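Lipoprotein (Leptospira interrogans serogroup Icterohaemorrhagiae serovar copenhageni, PDB 6OE6) is of unknown function but is probably a membrane-tethered lipoprotein, whose soluble part is an all-beta fold of two packed sheets. Local coordinates at residues A[45-50]-A[127-132]; A[72-77]-A[110-115]. One frame throughout, in Å; residues are numbered along the deposited sequence.

Interaction 1: residues A[45-50]-A[127-132]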
loop_
_atom_site.group_PDB
_atom_site.type_symbol
_atom_site.label_atom_id
_atom_site.label_comp_id
_atom_site.label_asym_id
_atom_site.label_seq_id
_atom_site.Cartn_x
_atom_site.Cartn_y
_atom_site.Cartn_z
ATOM N N ASN A 45 -10.352 -5.020 0.642
ATOM C CA ASN A 45 -10.907 -4.493 1.889
ATOM C C ASN A 45 -9.806 -4.108 2.877
ATOM O O ASN A 45 -9.874 -4.418 4.065
ATOM C CB ASN A 45 -11.879 -5.494 2.531
ATOM C CG ASN A 45 -13.018 -5.898 1.597
ATOM O OD1 ASN A 45 -13.251 -7.087 1.362
ATOM N ND2 ASN A 45 -13.734 -4.912 1.068
ATOM N N LEU A 46 -8.775 -3.428 2.387
ATOM C CA LEU A 46 -7.658 -3.078 3.250
ATOM C C LEU A 46 -7.996 -1.823 4.053
ATOM O O LEU A 46 -8.249 -0.746 3.477
ATOM C CB LEU A 46 -6.397 -2.887 2.420
ATOM C CG LEU A 46 -5.902 -4.092 1.623
ATOM C CD1 LEU A 46 -4.732 -3.649 0.747
ATOM C CD2 LEU A 46 -5.454 -5.205 2.574
ATOM N N ILE A 47 -8.031 -1.981 5.379
ATOM C CA ILE A 47 -8.392 -0.920 6.316
ATOM C C ILE A 47 -7.348 -0.919 7.425
ATOM O O ILE A 47 -7.300 -1.845 8.240
ATOM C CB ILE A 47 -9.796 -1.119 6.902
ATOM C CG1 ILE A 47 -10.846 -1.145 5.786
ATOM C CG2 ILE A 47 -10.106 -0.039 7.922
ATOM C CD1 ILE A 47 -12.213 -1.481 6.304
ATOM N N PHE A 48 -6.515 0.110 7.453
ATOM C CA PHE A 48 -5.381 0.203 8.366
ATOM C C PHE A 48 -5.579 1.355 9.353
ATOM O O PHE A 48 -6.208 2.377 9.031
ATOM C CB PHE A 48 -4.074 0.416 7.581
ATOM C CG PHE A 48 -3.769 -0.678 6.571
ATOM C CD1 PHE A 48 -3.955 -2.017 6.887
ATOM C CD2 PHE A 48 -3.269 -0.362 5.308
ATOM C CE1 PHE A 48 -3.672 -3.022 5.967
ATOM C CE2 PHE A 48 -2.984 -1.359 4.390
ATOM C CZ PHE A 48 -3.186 -2.691 4.716
ATOM N N PRO A 49 -5.070 1.225 10.571
ATOM C CA PRO A 49 -5.165 2.315 11.541
ATOM C C PRO A 49 -4.100 3.364 11.261
ATOM O O PRO A 49 -3.161 3.130 10.510
ATOM C CB PRO A 49 -4.897 1.603 12.873
ATOM C CG PRO A 49 -3.891 0.549 12.478
ATOM C CD PRO A 49 -4.327 0.070 11.102
ATOM N N ASP A 50 -4.248 4.521 11.910
ATOM C CA ASP A 50 -3.317 5.632 11.717
ATOM C C ASP A 50 -2.176 5.631 12.728
ATOM O O ASP A 50 -1.393 6.590 12.771
ATOM C CB ASP A 50 -4.063 6.971 11.775
ATOM C CG ASP A 50 -4.491 7.369 13.192
ATOM O OD1 ASP A 50 -4.551 6.524 14.114
ATOM O OD2 ASP A 50 -4.774 8.567 13.383
ATOM N N LEU A 127 -7.520 2.013 2.943
ATOM C CA LEU A 127 -7.998 3.102 3.791
ATOM C C LEU A 127 -7.114 3.205 5.029
ATOM O O LEU A 127 -6.650 2.179 5.538
ATOM C CB LEU A 127 -9.436 2.855 4.255
ATOM C CG LEU A 127 -10.513 2.805 3.193
ATOM C CD1 LEU A 127 -11.865 2.582 3.875
ATOM C CD2 LEU A 127 -10.505 4.092 2.414
ATOM N N VAL A 128 -6.893 4.440 5.507
ATOM C CA VAL A 128 -6.296 4.720 6.823
ATOM C C VAL A 128 -7.365 5.390 7.673
ATOM O O VAL A 128 -7.963 6.388 7.253
ATOM C CB VAL A 128 -5.058 5.624 6.718
ATOM C CG1 VAL A 128 -4.497 5.931 8.118
ATOM C CG2 VAL A 128 -4.000 4.953 5.851
ATOM N N ARG A 129 -7.621 4.851 8.869
ATOM C CA ARG A 129 -8.669 5.403 9.712
ATOM C C ARG A 129 -8.140 5.818 11.078
ATOM O O ARG A 129 -7.183 5.234 11.594
ATOM C CB ARG A 129 -9.802 4.403 9.899
ATOM C CG ARG A 129 -10.517 4.123 8.602
ATOM C CD ARG A 129 -11.746 3.299 8.839
ATOM N NE ARG A 129 -12.763 4.002 9.620
ATOM C CZ ARG A 129 -13.074 3.713 10.881
ATOM N NH1 ARG A 129 -12.444 2.736 11.522
ATOM N NH2 ARG A 129 -14.026 4.398 11.500
ATOM N N SER A 130 -8.769 6.843 11.648
ATOM C CA SER A 130 -8.490 7.221 13.026
ATOM C C SER A 130 -8.884 6.088 13.961
ATOM O O SER A 130 -9.979 5.528 13.850
ATOM C CB SER A 130 -9.253 8.490 13.403
ATOM O OG SER A 130 -8.566 9.651 12.976
ATOM N N THR A 131 -7.986 5.755 14.885
ATOM C CA THR A 131 -8.239 4.703 15.860
ATOM C C THR A 131 -9.351 5.108 16.824
ATOM O O THR A 131 -9.095 5.363 18.006
ATOM C CB THR A 131 -6.950 4.364 16.618
ATOM O OG1 THR A 131 -6.204 5.562 16.873
ATOM C CG2 THR A 131 -6.089 3.420 15.797
ATOM N N ARG A 132 -10.589 5.162 16.320
ATOM C CA ARG A 132 -11.758 5.552 17.105
ATOM C C ARG A 132 -13.047 5.267 16.336
ATOM O O ARG A 132 -13.439 6.061 15.472
ATOM C CB ARG A 132 -11.682 7.036 17.481
#
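A short parallel edge strand, 47-49, closes one side of the five-stranded mixed sheet by pairing with the end of strand 119-129. Three backbone hydrogen bonds join the two in the stagger of parallel strands. Leu-127 N gives a nearly straight bond to Leu-46 O (2.9 Å), although the donor stands somewhat above that carbonyl plane. Leu-127 O in turn receives Phe-48 N at 2.8 Å, within the carbonyl plane, and Phe-48 O takes Arg-129 N almost along its C=O axis. The same Phe-48 O also meets the CA-H of Val-128 at 3.2 Å, a weaker contact beside the N-H bond.

Ile-47, Leu-127, Pro-49 and Arg-129 lie on one face. There Ile-47 and Arg-129 run alongside each other, CG2 of Ile-47 against CD of Arg-129 at 3.8 Å; the arginine chain bends at chi3 (65°), and its NH2 is hydrogen-bonded to Thr-133 O and forms a salt bridge with Glu-147. Phe-48 and Val-128 turn to the other, buried face, where the Phe-48 ring meets Trp-18 and Phe-126. Asp-50, just past the end of strand 47-49, sets its CB against Val-128 CG1. Its CG takes the crowded position between backbone N and carbonyl carbon (chi1 74°), which puts OD1 beside the poorly ordered Thr-131, the centre of an inverse gamma turn. There Thr-131 OG1 makes a weak 3.4 Å hydrogen bond to Asp-50 OD1.

Interaction 2: residues A[72-77]-A[110-115]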
loop_
_atom_site.group_PDB
_atom_site.type_symbol
_atom_site.label_atom_id
_atom_site.label_comp_id
_atom_site.label_asym_id
_atom_site.label_seq_id
_atom_site.Cartn_x
_atom_site.Cartn_y
_atom_site.Cartn_z
ATOM N N VAL A 72 7.458 3.004 -7.156
ATOM C CA VAL A 72 6.100 3.042 -6.630
ATOM C C VAL A 72 5.670 4.495 -6.565
ATOM O O VAL A 72 6.498 5.409 -6.480
ATOM C CB VAL A 72 5.977 2.391 -5.242
ATOM C CG1 VAL A 72 6.314 0.897 -5.350
ATOM C CG2 VAL A 72 6.902 3.103 -4.234
ATOM N N SER A 73 4.350 4.698 -6.588
ATOM C CA SER A 73 3.781 5.988 -6.233
ATOM C C SER A 73 2.632 5.753 -5.270
ATOM O O SER A 73 1.972 4.709 -5.286
ATOM C CB SER A 73 3.314 6.768 -7.461
ATOM O OG SER A 73 2.100 6.255 -7.954
ATOM N N LEU A 74 2.428 6.716 -4.393
ATOM C CA LEU A 74 1.265 6.713 -3.537
ATOM C C LEU A 74 0.455 7.958 -3.842
ATOM O O LEU A 74 1.014 9.045 -4.024
ATOM C CB LEU A 74 1.696 6.680 -2.065
ATOM C CG LEU A 74 0.573 6.376 -1.071
ATOM C CD1 LEU A 74 0.077 4.926 -1.225
ATOM C CD2 LEU A 74 1.148 6.545 0.357
ATOM N N SER A 75 -0.853 7.789 -3.942
ATOM C CA SER A 75 -1.770 8.884 -4.199
ATOM C C SER A 75 -2.790 8.945 -3.075
ATOM O O SER A 75 -3.217 7.910 -2.567
ATOM C CB SER A 75 -2.514 8.686 -5.534
ATOM O OG SER A 75 -1.609 8.630 -6.635
ATOM N N LYS A 76 -3.219 10.152 -2.723
ATOM C CA LYS A 76 -4.224 10.328 -1.687
ATOM C C LYS A 76 -5.508 10.836 -2.334
ATOM O O LYS A 76 -5.467 11.697 -3.212
ATOM C CB LYS A 76 -3.768 11.312 -0.606
ATOM C CG LYS A 76 -4.774 11.382 0.584
ATOM C CD LYS A 76 -4.231 12.320 1.682
ATOM C CE LYS A 76 -5.031 12.210 2.982
ATOM N NZ LYS A 76 -6.418 12.721 2.859
ATOM N N PHE A 77 -6.642 10.306 -1.912
ATOM C CA PHE A 77 -7.911 10.724 -2.517
ATOM C C PHE A 77 -8.394 12.063 -1.948
ATOM O O PHE A 77 -8.555 12.230 -0.719
ATOM C CB PHE A 77 -8.939 9.626 -2.265
ATOM C CG PHE A 77 -10.180 9.723 -3.108
ATOM C CD1 PHE A 77 -10.213 9.148 -4.364
ATOM C CD2 PHE A 77 -11.298 10.378 -2.640
ATOM C CE1 PHE A 77 -11.367 9.200 -5.139
ATOM C CE2 PHE A 77 -12.457 10.436 -3.400
ATOM C CZ PHE A 77 -12.486 9.839 -4.662
ATOM N N TYR A 110 -6.103 5.768 -0.104
ATOM C CA TYR A 110 -4.817 5.807 -0.794
ATOM C C TYR A 110 -4.764 4.773 -1.899
ATOM O O TYR A 110 -5.420 3.726 -1.832
ATOM C CB TYR A 110 -3.630 5.526 0.175
ATOM C CG TYR A 110 -3.507 6.623 1.216
ATOM C CD1 TYR A 110 -2.703 7.737 0.955
ATOM C CD2 TYR A 110 -4.236 6.573 2.408
ATOM C CE1 TYR A 110 -2.606 8.771 1.855
ATOM C CE2 TYR A 110 -4.132 7.603 3.334
ATOM C CZ TYR A 110 -3.302 8.697 3.037
ATOM O OH TYR A 110 -3.182 9.741 3.920
ATOM N N LEU A 111 -3.943 5.082 -2.909
ATOM C CA LEU A 111 -3.742 4.241 -4.079
ATOM C C LEU A 111 -2.244 4.076 -4.255
ATOM O O LEU A 111 -1.522 5.066 -4.459
ATOM C CB LEU A 111 -4.367 4.871 -5.333
ATOM C CG LEU A 111 -4.183 4.131 -6.666
ATOM C CD1 LEU A 111 -4.862 2.760 -6.596
ATOM C CD2 LEU A 111 -4.720 4.974 -7.830
ATOM N N LEU A 112 -1.787 2.836 -4.200
ATOM C CA LEU A 112 -0.366 2.505 -4.357
ATOM C C LEU A 112 -0.213 1.877 -5.733
ATOM O O LEU A 112 -0.917 0.916 -6.047
ATOM C CB LEU A 112 0.069 1.526 -3.264
ATOM C CG LEU A 112 1.448 0.864 -3.369
ATOM C CD1 LEU A 112 2.564 1.927 -3.374
ATOM C CD2 LEU A 112 1.600 -0.078 -2.169
ATOM N N LYS A 113 0.669 2.438 -6.560
ATOM C CA LYS A 113 0.921 1.917 -7.896
ATOM C C LYS A 113 2.349 1.395 -7.968
ATOM O O LYS A 113 3.248 1.945 -7.334
ATOM C CB LYS A 113 0.744 3.003 -8.961
ATOM C CG LYS A 113 -0.687 3.594 -9.072
ATOM C CD LYS A 113 -0.720 4.646 -10.143
ATOM C CE LYS A 113 -2.055 5.382 -10.152
ATOM N NZ LYS A 113 -2.132 6.254 -11.338
ATOM N N VAL A 114 2.544 0.345 -8.762
ATOM C CA VAL A 114 3.867 -0.229 -8.997
ATOM C C VAL A 114 4.186 -0.077 -10.482
ATOM O O VAL A 114 3.378 -0.461 -11.334
ATOM C CB VAL A 114 3.940 -1.708 -8.577
ATOM C CG1 VAL A 114 5.343 -2.277 -8.949
ATOM C CG2 VAL A 114 3.638 -1.901 -7.080
ATOM N N ALA A 115 5.347 0.504 -10.789
ATOM C CA ALA A 115 5.780 0.695 -12.165
ATOM C C ALA A 115 7.060 -0.085 -12.412
ATOM O O ALA A 115 7.959 -0.108 -11.567
ATOM C CB ALA A 115 6.008 2.175 -12.481
HETATM O O HOH W 1 -0.442 6.233 -6.823
HETATM O O HOH W 2 -2.003 8.985 -9.210
#
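Leu-111 O is gripped by two hydrogen bonds, one from Ser-75 N at 2.9 Å in the carbonyl plane and one from water 1 at 2.8 Å. Around it strands 70-77 and 108-116 pair antiparallel in the mixed sheet. Ser-73 with Lys-113 and Ser-75 with Leu-111 are the hydrogen-bonded pairs, each closed by two N-H to O bonds; of these, Ser-73 N lies on a lone pair of Lys-113 O.

Water 1 also joins Ser-73 OG and Ser-75 OG, on the face they share with Leu-111 and Lys-113. Ser-73 OG sits in the crowded position between backbone N and carbonyl carbon (chi1 76°), Ser-75 OG anti to the carbonyl carbon (chi1 -61°), and both reach the water. A second water touches Ser-75 OG at 2.6 Å and is weakly bound by Lys-113 NZ, at the tip of its extended chain.

On the opposite face Leu-112 CD1 lies 3.9 Å from Val-72 CB, and Leu-74 CD1 rests on Tyr-110 CB. Lys-76 runs alongside the tyrosine, Lys-76 CG 3.6 Å from Tyr-110 CE1. Lys-76 CE is 3.2 Å from Tyr-110 OH, which is hydrogen-bonded to Ser-106 O. The two serines and Lys-113 thus gather waters on one face, whereas Val-72, Leu-74 and Leu-112 on the other pack against strand 97-102 of the second sheet; near Tyr-110 that face turns polar, with Lys-76 and the tyrosine hydroxyl.

Overall arrangement
From the N terminus, strands 15-21 and 40-41 start the four-stranded antiparallel sheet before the chain reaches 45-50, the first half of interaction 1; 53-59 then returns to it. The partner, 127-132, comes only after 76 further residues, at the end of the last strand and just past it. Interaction 2 is nested within this long loop: 72-77 and 110-115 close a smaller one holding strands 81-89 and 97-102. Both contacts belong to the five-stranded mixed sheet, the first adding edge strand 47-49 and the second joining two inner strands. Successive strands 108-116 and 119-129 connect them, and Val-128 CG2 touches Tyr-110 CE2 on the face turned toward the four-stranded sheet.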